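Local coordinates for tfiid TBP associated factor 62 (Drosophila melanogaster, PDB 1TAF), which serves as a histone-fold subunit of TFIID, the general transcription factor complex that mediates promoter responses to activators and repressors, at residues Ser11-Ala16 with Asp27-Leu32. Sequence-based numbering, arbitrary orientation.
Sequences SMKVIA and DAAKEL. With ZN (zinc ion), chain D; ZN (zinc ion), chain G.
Met12 and Ala29 face each other where helix 9-18 packs across the start of the long helix 26-53. The segment axes cross at 104°, 9.4 Å apart at their closest, and the small methyl group of Ala29 lets Met12 reach the backbone behind it. Met12 CB lies 4.1 Å from Ala29 CB, an apolar pair, and CG makes a close van der Waals approach to Ala29 O at 3.3 Å. The side chain bends at chi2 (-64°) and again at chi3, which lays SD 3.9 Å from Leu32 CB; an unbranched, flexible chain suits this path. An alanine in place of Met12 would probably leave a gap beside Leu32 and over the carbonyl oxygen of Ala29, where CG and SD now pack. Lys13 contributes its aliphatic part, CE lying 3.9 Å from Ala29 CB, while its ammonium group forms a salt bridge with Asp26 and a hydrogen bond to Leu24 O. Asp27 OD2 and Glu31 OE2 each bind a zinc ion, shared with an acidic side chain of the partner protein and with Asp35, respectively. In this histone fold the two segments thus meet through van der Waals fit, without hydrogen bonds, and charge stays at the margin.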
ATOM      1  N   SER B  11       5.961 -12.024  20.931  1.00 13.36           N
ATOM      2  CA  SER B  11       5.509 -10.643  20.823  1.00 12.30           C
ATOM      3  C   SER B  11       4.559 -10.443  19.643  1.00 11.09           C
ATOM      4  O   SER B  11       3.709  -9.562  19.674  1.00 12.24           O
ATOM      5  CB  SER B  11       6.710  -9.708  20.665  1.00 14.12           C
ATOM      6  OG  SER B  11       7.613  -9.861  21.743  1.00 15.81           O
ATOM      7  N   MET B  12       4.713 -11.251  18.598  1.00 10.97           N
ATOM      8  CA  MET B  12       3.857 -11.160  17.410  1.00 12.21           C
ATOM      9  C   MET B  12       2.449 -11.610  17.767  1.00 13.61           C
ATOM     10  O   MET B  12       1.467 -11.120  17.216  1.00 12.85           O
ATOM     11  CB  MET B  12       4.395 -12.051  16.283  1.00 10.54           C
ATOM     12  CG  MET B  12       5.839 -11.787  15.885  1.00  9.64           C
ATOM     13  SD  MET B  12       6.104 -10.156  15.194  1.00 11.78           S
ATOM     14  CE  MET B  12       6.678  -9.248  16.621  1.00  9.83           C
ATOM     15  N   LYS B  13       2.373 -12.578  18.672  1.00 15.27           N
ATOM     16  CA  LYS B  13       1.103 -13.128  19.129  1.00 17.93           C
ATOM     17  C   LYS B  13       0.301 -12.071  19.907  1.00 16.82           C
ATOM     18  O   LYS B  13      -0.916 -11.924  19.730  1.00 15.13           O
ATOM     19  CB  LYS B  13       1.369 -14.334  20.041  1.00 21.06           C
ATOM     20  CG  LYS B  13       2.423 -15.318  19.537  1.00 24.03           C
ATOM     21  CD  LYS B  13       1.842 -16.302  18.539  1.00 26.01           C
ATOM     22  CE  LYS B  13       2.617 -17.624  18.576  1.00 29.20           C
ATOM     23  NZ  LYS B  13       2.114 -18.619  17.582  1.00 31.83           N
ATOM     24  N   VAL B  14       0.992 -11.349  20.782  1.00 15.24           N
ATOM     25  CA  VAL B  14       0.368 -10.314  21.586  1.00 13.12           C
ATOM     26  C   VAL B  14      -0.180  -9.238  20.680  1.00 13.04           C
ATOM     27  O   VAL B  14      -1.285  -8.764  20.887  1.00 13.38           O
ATOM     28  CB  VAL B  14       1.382  -9.689  22.554  1.00 16.28           C
ATOM     29  CG1 VAL B  14       0.787  -8.460  23.238  1.00 14.98           C
ATOM     30  CG2 VAL B  14       1.817 -10.737  23.574  1.00 17.85           C
ATOM     31  N   ILE B  15       0.608  -8.841  19.686  1.00 10.86           N
ATOM     32  CA  ILE B  15       0.181  -7.819  18.742  1.00  9.28           C
ATOM     33  C   ILE B  15      -1.055  -8.296  17.960  1.00  8.07           C
ATOM     34  O   ILE B  15      -2.006  -7.537  17.775  1.00  7.05           O
ATOM     35  CB  ILE B  15       1.335  -7.429  17.779  1.00  8.60           C
ATOM     36  CG1 ILE B  15       2.430  -6.693  18.553  1.00  6.80           C
ATOM     37  CG2 ILE B  15       0.810  -6.560  16.638  1.00  9.52           C
ATOM     38  CD1 ILE B  15       3.661  -6.379  17.723  1.00  5.89           C
ATOM     39  N   ALA B  16      -1.059  -9.565  17.563  1.00  9.09           N
ATOM     40  CA  ALA B  16      -2.176 -10.137  16.816  1.00 10.62           C
ATOM     41  C   ALA B  16      -3.486 -10.060  17.607  1.00 14.40           C
ATOM     42  O   ALA B  16      -4.544  -9.740  17.044  1.00 14.04           O
ATOM     43  CB  ALA B  16      -1.878 -11.577  16.432  1.00  8.55           C
ATOM     44  N   ASP B  27       4.933 -20.915  12.748  1.00  7.55           N
ATOM     45  CA  ASP B  27       5.828 -20.544  11.653  1.00  8.95           C
ATOM     46  C   ASP B  27       5.566 -19.114  11.144  1.00  8.85           C
ATOM     47  O   ASP B  27       6.496 -18.399  10.749  1.00  8.03           O
ATOM     48  CB  ASP B  27       5.795 -21.586  10.514  1.00  8.86           C
ATOM     49  CG  ASP B  27       4.379 -21.850   9.943  1.00 15.16           C
ATOM     50  OD1 ASP B  27       3.377 -21.203  10.358  1.00 16.58           O
ATOM     51  OD2 ASP B  27       4.277 -22.728   9.050  1.00 13.18           O
ATOM     52  N   ALA B  28       4.302 -18.693  11.195  1.00  7.34           N
ATOM     53  CA  ALA B  28       3.916 -17.347  10.770  1.00  7.66           C
ATOM     54  C   ALA B  28       4.469 -16.307  11.759  1.00  6.16           C
ATOM     55  O   ALA B  28       5.052 -15.309  11.348  1.00  7.26           O
ATOM     56  CB  ALA B  28       2.391 -17.238  10.666  1.00  4.82           C
ATOM     57  N   ALA B  29       4.319 -16.559  13.057  1.00  5.66           N
ATOM     58  CA  ALA B  29       4.836 -15.647  14.083  1.00  4.55           C
ATOM     59  C   ALA B  29       6.358 -15.550  14.018  1.00  6.05           C
ATOM     60  O   ALA B  29       6.904 -14.459  14.176  1.00  5.58           O
ATOM     61  CB  ALA B  29       4.397 -16.093  15.483  1.00  4.55           C
ATOM     62  N   LYS B  30       7.038 -16.685  13.812  1.00  7.64           N
ATOM     63  CA  LYS B  30       8.507 -16.712  13.716  1.00  8.69           C
ATOM     64  C   LYS B  30       8.981 -15.921  12.498  1.00  9.27           C
ATOM     65  O   LYS B  30       9.980 -15.194  12.555  1.00 10.82           O
ATOM     66  CB  LYS B  30       9.039 -18.144  13.578  1.00 11.83           C
ATOM     67  CG  LYS B  30       8.592 -19.133  14.650  1.00 21.41           C
ATOM     68  CD  LYS B  30       9.091 -18.780  16.035  1.00 25.85           C
ATOM     69  CE  LYS B  30       8.404 -19.634  17.117  1.00 29.89           C
ATOM     70  NZ  LYS B  30       6.912 -19.427  17.176  1.00 32.10           N
ATOM     71  N   GLU B  31       8.283 -16.083  11.384  1.00  8.49           N
ATOM     72  CA  GLU B  31       8.656 -15.376  10.169  1.00  7.60           C
ATOM     73  C   GLU B  31       8.535 -13.873  10.376  1.00  8.17           C
ATOM     74  O   GLU B  31       9.439 -13.122  10.031  1.00  8.71           O
ATOM     75  CB  GLU B  31       7.775 -15.817   9.004  1.00  6.54           C
ATOM     76  CG  GLU B  31       8.086 -15.106   7.679  1.00 10.90           C
ATOM     77  CD  GLU B  31       9.452 -15.464   7.112  1.00 12.72           C
ATOM     78  OE1 GLU B  31      10.059 -16.466   7.554  1.00 16.31           O
ATOM     79  OE2 GLU B  31       9.923 -14.739   6.211  1.00 15.31           O
ATOM     80  N   LEU B  32       7.410 -13.444  10.938  1.00  8.44           N
ATOM     81  CA  LEU B  32       7.146 -12.036  11.205  1.00  8.65           C
ATOM     82  C   LEU B  32       8.135 -11.429  12.191  1.00  6.58           C
ATOM     83  O   LEU B  32       8.546 -10.285  12.028  1.00  5.95           O
ATOM     84  CB  LEU B  32       5.729 -11.855  11.752  1.00 11.45           C
ATOM     85  CG  LEU B  32       4.637 -11.389  10.797  1.00 16.53           C
ATOM     86  CD1 LEU B  32       3.345 -11.324  11.556  1.00 19.40           C
ATOM     87  CD2 LEU B  32       4.978 -10.024  10.231  1.00 17.30           C
TER
HETATM   88 ZN    ZN D2003       2.336 -23.189   8.723  1.00 20.09          ZN
HETATM   89 ZN    ZN G2001       9.384 -12.966   5.511  1.00 18.18          ZN
HETATM   90  O   HOH W   1       1.499 -24.477  10.422  1.00  2.00           O
HETATM   91  O   HOH W   2       2.634 -24.143   6.919  1.00 17.47           O
HETATM   92  O   HOH W   3       7.553 -13.105   4.471  1.00  3.92           O